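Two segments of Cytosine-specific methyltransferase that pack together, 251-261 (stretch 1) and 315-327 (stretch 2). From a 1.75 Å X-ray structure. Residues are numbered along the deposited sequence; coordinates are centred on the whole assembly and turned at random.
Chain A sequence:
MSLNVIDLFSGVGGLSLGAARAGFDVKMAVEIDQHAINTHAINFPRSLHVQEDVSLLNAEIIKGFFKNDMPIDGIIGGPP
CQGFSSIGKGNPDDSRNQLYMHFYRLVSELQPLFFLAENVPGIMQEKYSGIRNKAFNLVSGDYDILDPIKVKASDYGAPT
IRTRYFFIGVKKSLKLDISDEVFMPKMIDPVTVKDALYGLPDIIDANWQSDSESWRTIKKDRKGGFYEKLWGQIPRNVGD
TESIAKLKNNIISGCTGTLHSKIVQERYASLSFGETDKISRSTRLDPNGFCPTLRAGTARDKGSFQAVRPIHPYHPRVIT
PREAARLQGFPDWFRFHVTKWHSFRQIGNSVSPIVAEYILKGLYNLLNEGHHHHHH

Stretch 1 (251-261) IISGCTGTLHS
Stretch 2 (315-327) HPRVITPREAARL

A helix N-terminus and the loop leading into it can anchor a chain of two short strand segments joined by a loop through a few directed polar contacts, as this cytosine-specific methyltransferase illustrates. Stretch 2 makes a tight turn at P316, closed by R317 N to H315 O (2.9 Å), then runs extended from R317 to T320, with the helix from P321. Residues 251-261 pass alongside in the opposite sense, CA atoms nearest for H260 and R317 (7.2 Å), T258 and V318 (7.0 Å), G257 and T320 (5.5 Å), and G254 and R322 (4.7 Å). Together they bury 552 Å².

P316 (phi/psi -81/68) contributes little. R317 (-162/160) has chi1 p, chi2 and chi3 t and chi4 81°. Its CB lies 3.7 Å from H260 CD2, but its guanidinium leads away to a salt bridge with E323, NH1 to OE1 and NH2 to OE2 both at 2.9 Å, tying the approach segment to the helix.

V318 (-68/158, chi1 m) donates its backbone N to H260 NE2 at 3.1 Å, near the imidazole plane; the histidine (chi1 m, chi2 -60°) accepts on unprotonated NE2. V318 CG2 also packs 3.6 Å from H260 NE2 and 3.8 Å from T258 OG1. One water accepts from T258 N (3.0 Å) and donates to V318 O (2.7 Å), bridging T258 N and V318 O, which are 5.6 Å apart, too far for a direct hydrogen bond. The CA-to-CB bond of I319 (-70/162) points away from stretch 1, while its O receives a second water at 2.8 Å that lies 3.2 Å from T258 OG1.

T320 (-88/162, chi1 p) is the N-cap: its OG1 accepts from E323 N at 3.0 Å, and E323 OE1 accepts from T320 N at 2.9 Å. T320 CG2 sits 3.4 Å from T256 O. Proline has no amide hydrogen, and first-turn amides have no preceding helical carbonyl, so P321 costs the helix no hydrogen bond; its CD lies 3.4 Å from T256 O.

R322 buries the most area, 96 Å². Its N donates to G254 O at 3.0 Å, and its side chain (chi1 t, chi2 and chi3 p, chi4 -165°) curls so that NE donates to S253 O at 2.8 Å and NH2 to S253 OG at 3.0 Å, with a weak NH2 bond to S253 O at 3.4 Å. S253 (-92/168) has chi1 p; C255 is at -93/60. The positive phi of G254 (87/15) favours glycine, and an ideal CB would lie a tight 3.3 Å from R322 CB. I252 (chi1 p, chi2 t) lays CD1 3.6 Å from R322 CG. Farther along, R326 NH1 comes within 4.2 Å of I252 CD1.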

# COMPACT_ATOMS: atom_id res chain seq x y z
N ILE A 251 -14.73 9.26 -14.98
CA ILE A 251 -15.02 7.83 -15.02
C ILE A 251 -13.91 7.00 -14.38
O ILE A 251 -12.74 7.15 -14.74
CB ILE A 251 -15.26 7.38 -16.46
CG1 ILE A 251 -16.58 8.00 -16.97
CG2 ILE A 251 -15.33 5.85 -16.59
CD1 ILE A 251 -16.69 8.02 -18.48
N ILE A 252 -14.28 6.11 -13.47
CA ILE A 252 -13.28 5.30 -12.76
C ILE A 252 -13.72 3.82 -12.70
O ILE A 252 -14.89 3.51 -12.91
CB ILE A 252 -13.01 5.84 -11.37
CG1 ILE A 252 -14.21 5.56 -10.43
CG2 ILE A 252 -12.61 7.38 -11.38
CD1 ILE A 252 -14.01 6.02 -9.01
N SER A 253 -12.76 2.91 -12.48
CA SER A 253 -13.01 1.46 -12.50
C SER A 253 -13.34 1.00 -11.08
O SER A 253 -13.17 1.77 -10.12
CB SER A 253 -11.79 0.69 -13.02
OG SER A 253 -10.65 0.91 -12.18
N GLY A 254 -13.84 -0.23 -10.96
CA GLY A 254 -13.99 -0.94 -9.68
C GLY A 254 -15.27 -0.69 -8.94
O GLY A 254 -15.36 -1.03 -7.76
N CYS A 255 -16.28 -0.12 -9.61
CA CYS A 255 -17.53 0.17 -8.93
C CYS A 255 -18.49 -1.02 -9.13
O CYS A 255 -19.55 -0.90 -9.72
CB CYS A 255 -18.16 1.47 -9.46
SG CYS A 255 -17.08 2.90 -9.14
N THR A 256 -18.08 -2.19 -8.65
CA THR A 256 -18.85 -3.40 -8.85
C THR A 256 -19.34 -3.92 -7.51
O THR A 256 -18.58 -4.07 -6.55
CB THR A 256 -18.04 -4.50 -9.63
OG1 THR A 256 -18.43 -5.83 -9.24
CG2 THR A 256 -16.59 -4.32 -9.50
N GLY A 257 -20.64 -4.17 -7.46
CA GLY A 257 -21.24 -4.65 -6.23
C GLY A 257 -21.30 -6.16 -6.17
O GLY A 257 -20.93 -6.84 -7.10
N THR A 258 -21.78 -6.65 -5.03
CA THR A 258 -21.99 -8.07 -4.80
C THR A 258 -23.49 -8.28 -4.66
O THR A 258 -24.18 -7.51 -3.99
CB THR A 258 -21.23 -8.51 -3.54
OG1 THR A 258 -19.83 -8.35 -3.75
CG2 THR A 258 -21.50 -9.99 -3.20
N LEU A 259 -24.03 -9.30 -5.32
CA LEU A 259 -25.41 -9.66 -5.13
C LEU A 259 -25.67 -10.37 -3.78
O LEU A 259 -25.10 -11.44 -3.54
CB LEU A 259 -25.86 -10.54 -6.30
CG LEU A 259 -27.31 -10.96 -6.34
CD1 LEU A 259 -28.22 -9.75 -6.53
CD2 LEU A 259 -27.48 -12.00 -7.49
N HIS A 260 -26.53 -9.78 -2.95
CA HIS A 260 -26.92 -10.35 -1.65
C HIS A 260 -28.38 -10.83 -1.68
O HIS A 260 -29.23 -10.18 -2.29
CB HIS A 260 -26.80 -9.31 -0.51
CG HIS A 260 -25.44 -8.69 -0.37
ND1 HIS A 260 -24.31 -9.44 -0.10
CD2 HIS A 260 -25.03 -7.40 -0.42
CE1 HIS A 260 -23.26 -8.64 0.00
NE2 HIS A 260 -23.67 -7.40 -0.20
N SER A 261 -28.68 -11.91 -0.97
CA SER A 261 -30.09 -12.30 -0.78
C SER A 261 -30.85 -11.23 0.01
O SER A 261 -30.23 -10.44 0.72
CB SER A 261 -30.17 -13.63 -0.06
OG SER A 261 -29.77 -13.47 1.27
N HIS A 315 -25.91 2.05 2.38
CA HIS A 315 -26.48 0.99 1.55
C HIS A 315 -26.37 -0.36 2.20
O HIS A 315 -25.38 -0.67 2.88
CB HIS A 315 -25.84 0.96 0.15
CG HIS A 315 -25.94 2.25 -0.59
ND1 HIS A 315 -27.15 2.86 -0.86
CD2 HIS A 315 -24.99 3.07 -1.11
CE1 HIS A 315 -26.94 3.99 -1.51
NE2 HIS A 315 -25.64 4.15 -1.66
N PRO A 316 -27.39 -1.21 1.99
CA PRO A 316 -27.38 -2.52 2.61
C PRO A 316 -26.53 -3.57 1.87
O PRO A 316 -27.05 -4.57 1.38
CB PRO A 316 -28.86 -2.90 2.63
CG PRO A 316 -29.46 -2.19 1.44
CD PRO A 316 -28.64 -0.94 1.23
N ARG A 317 -25.20 -3.39 1.86
CA ARG A 317 -24.35 -4.22 1.02
C ARG A 317 -22.90 -4.13 1.52
O ARG A 317 -22.56 -3.16 2.20
CB ARG A 317 -24.43 -3.73 -0.44
CG ARG A 317 -24.11 -2.26 -0.63
CD ARG A 317 -23.81 -2.00 -2.09
NE ARG A 317 -23.49 -0.61 -2.44
CZ ARG A 317 -22.30 -0.02 -2.28
NH1 ARG A 317 -21.27 -0.67 -1.75
NH2 ARG A 317 -22.12 1.23 -2.71
N VAL A 318 -22.06 -5.09 1.15
CA VAL A 318 -20.62 -4.92 1.35
C VAL A 318 -20.12 -3.82 0.44
O VAL A 318 -20.78 -3.49 -0.56
CB VAL A 318 -19.85 -6.22 1.08
CG1 VAL A 318 -20.31 -7.30 2.05
CG2 VAL A 318 -20.11 -6.71 -0.33
N ILE A 319 -18.98 -3.21 0.78
CA ILE A 319 -18.39 -2.15 -0.05
C ILE A 319 -17.83 -2.72 -1.36
O ILE A 319 -17.58 -3.93 -1.43
CB ILE A 319 -17.30 -1.34 0.75
CG1 ILE A 319 -16.15 -2.26 1.20
CG2 ILE A 319 -17.99 -0.55 1.95
CD1 ILE A 319 -14.98 -1.47 1.88
N THR A 320 -17.60 -1.87 -2.36
CA THR A 320 -17.05 -2.26 -3.62
C THR A 320 -15.53 -2.20 -3.55
O THR A 320 -14.95 -1.59 -2.63
CB THR A 320 -17.48 -1.29 -4.74
OG1 THR A 320 -16.91 -0.02 -4.46
CG2 THR A 320 -18.98 -1.16 -4.81
N PRO A 321 -14.85 -2.87 -4.49
CA PRO A 321 -13.39 -2.71 -4.50
C PRO A 321 -12.94 -1.25 -4.57
O PRO A 321 -11.94 -0.87 -3.94
CB PRO A 321 -12.98 -3.45 -5.79
CG PRO A 321 -14.00 -4.49 -5.96
CD PRO A 321 -15.32 -3.87 -5.46
N ARG A 322 -13.64 -0.43 -5.35
CA ARG A 322 -13.19 0.96 -5.45
C ARG A 322 -13.38 1.70 -4.13
O ARG A 322 -12.55 2.50 -3.73
CB ARG A 322 -13.90 1.72 -6.59
CG ARG A 322 -13.53 3.22 -6.75
CD ARG A 322 -12.03 3.50 -6.93
NE ARG A 322 -11.51 2.92 -8.15
CZ ARG A 322 -10.21 2.75 -8.41
NH1 ARG A 322 -9.29 3.18 -7.54
NH2 ARG A 322 -9.83 2.21 -9.57
N GLU A 323 -14.44 1.36 -3.40
CA GLU A 323 -14.65 1.95 -2.07
C GLU A 323 -13.56 1.53 -1.10
O GLU A 323 -13.05 2.38 -0.36
CB GLU A 323 -16.04 1.57 -1.52
CG GLU A 323 -17.15 2.33 -2.29
CD GLU A 323 -18.58 1.79 -2.08
OE1 GLU A 323 -18.75 0.68 -1.53
OE2 GLU A 323 -19.55 2.49 -2.50
N ALA A 324 -13.19 0.25 -1.11
CA ALA A 324 -12.09 -0.22 -0.31
C ALA A 324 -10.77 0.48 -0.67
O ALA A 324 -9.97 0.83 0.24
CB ALA A 324 -11.93 -1.72 -0.46
N ALA A 325 -10.54 0.66 -1.97
CA ALA A 325 -9.32 1.36 -2.47
C ALA A 325 -9.28 2.76 -1.92
O ALA A 325 -8.22 3.23 -1.47
CB ALA A 325 -9.31 1.41 -3.99
N ARG A 326 -10.43 3.46 -1.96
CA ARG A 326 -10.44 4.80 -1.43
C ARG A 326 -10.15 4.80 0.06
O ARG A 326 -9.38 5.63 0.57
CB ARG A 326 -11.79 5.45 -1.68
CG ARG A 326 -12.05 5.79 -3.13
CD ARG A 326 -12.96 6.98 -3.17
NE ARG A 326 -13.20 7.54 -4.52
CZ ARG A 326 -14.15 8.43 -4.77
NH1 ARG A 326 -14.36 8.90 -5.99
NH2 ARG A 326 -14.91 8.84 -3.75
N LEU A 327 -10.76 3.88 0.78
CA LEU A 327 -10.56 3.86 2.21
C LEU A 327 -9.11 3.52 2.58
O LEU A 327 -8.65 3.88 3.65
CB LEU A 327 -11.54 2.87 2.82
CG LEU A 327 -13.00 3.32 2.64
CD1 LEU A 327 -13.92 2.14 3.03
CD2 LEU A 327 -13.30 4.54 3.58
O HOH W 1 -21.58 -4.74 -2.78
O HOH W 2 -17.51 -6.44 -2.75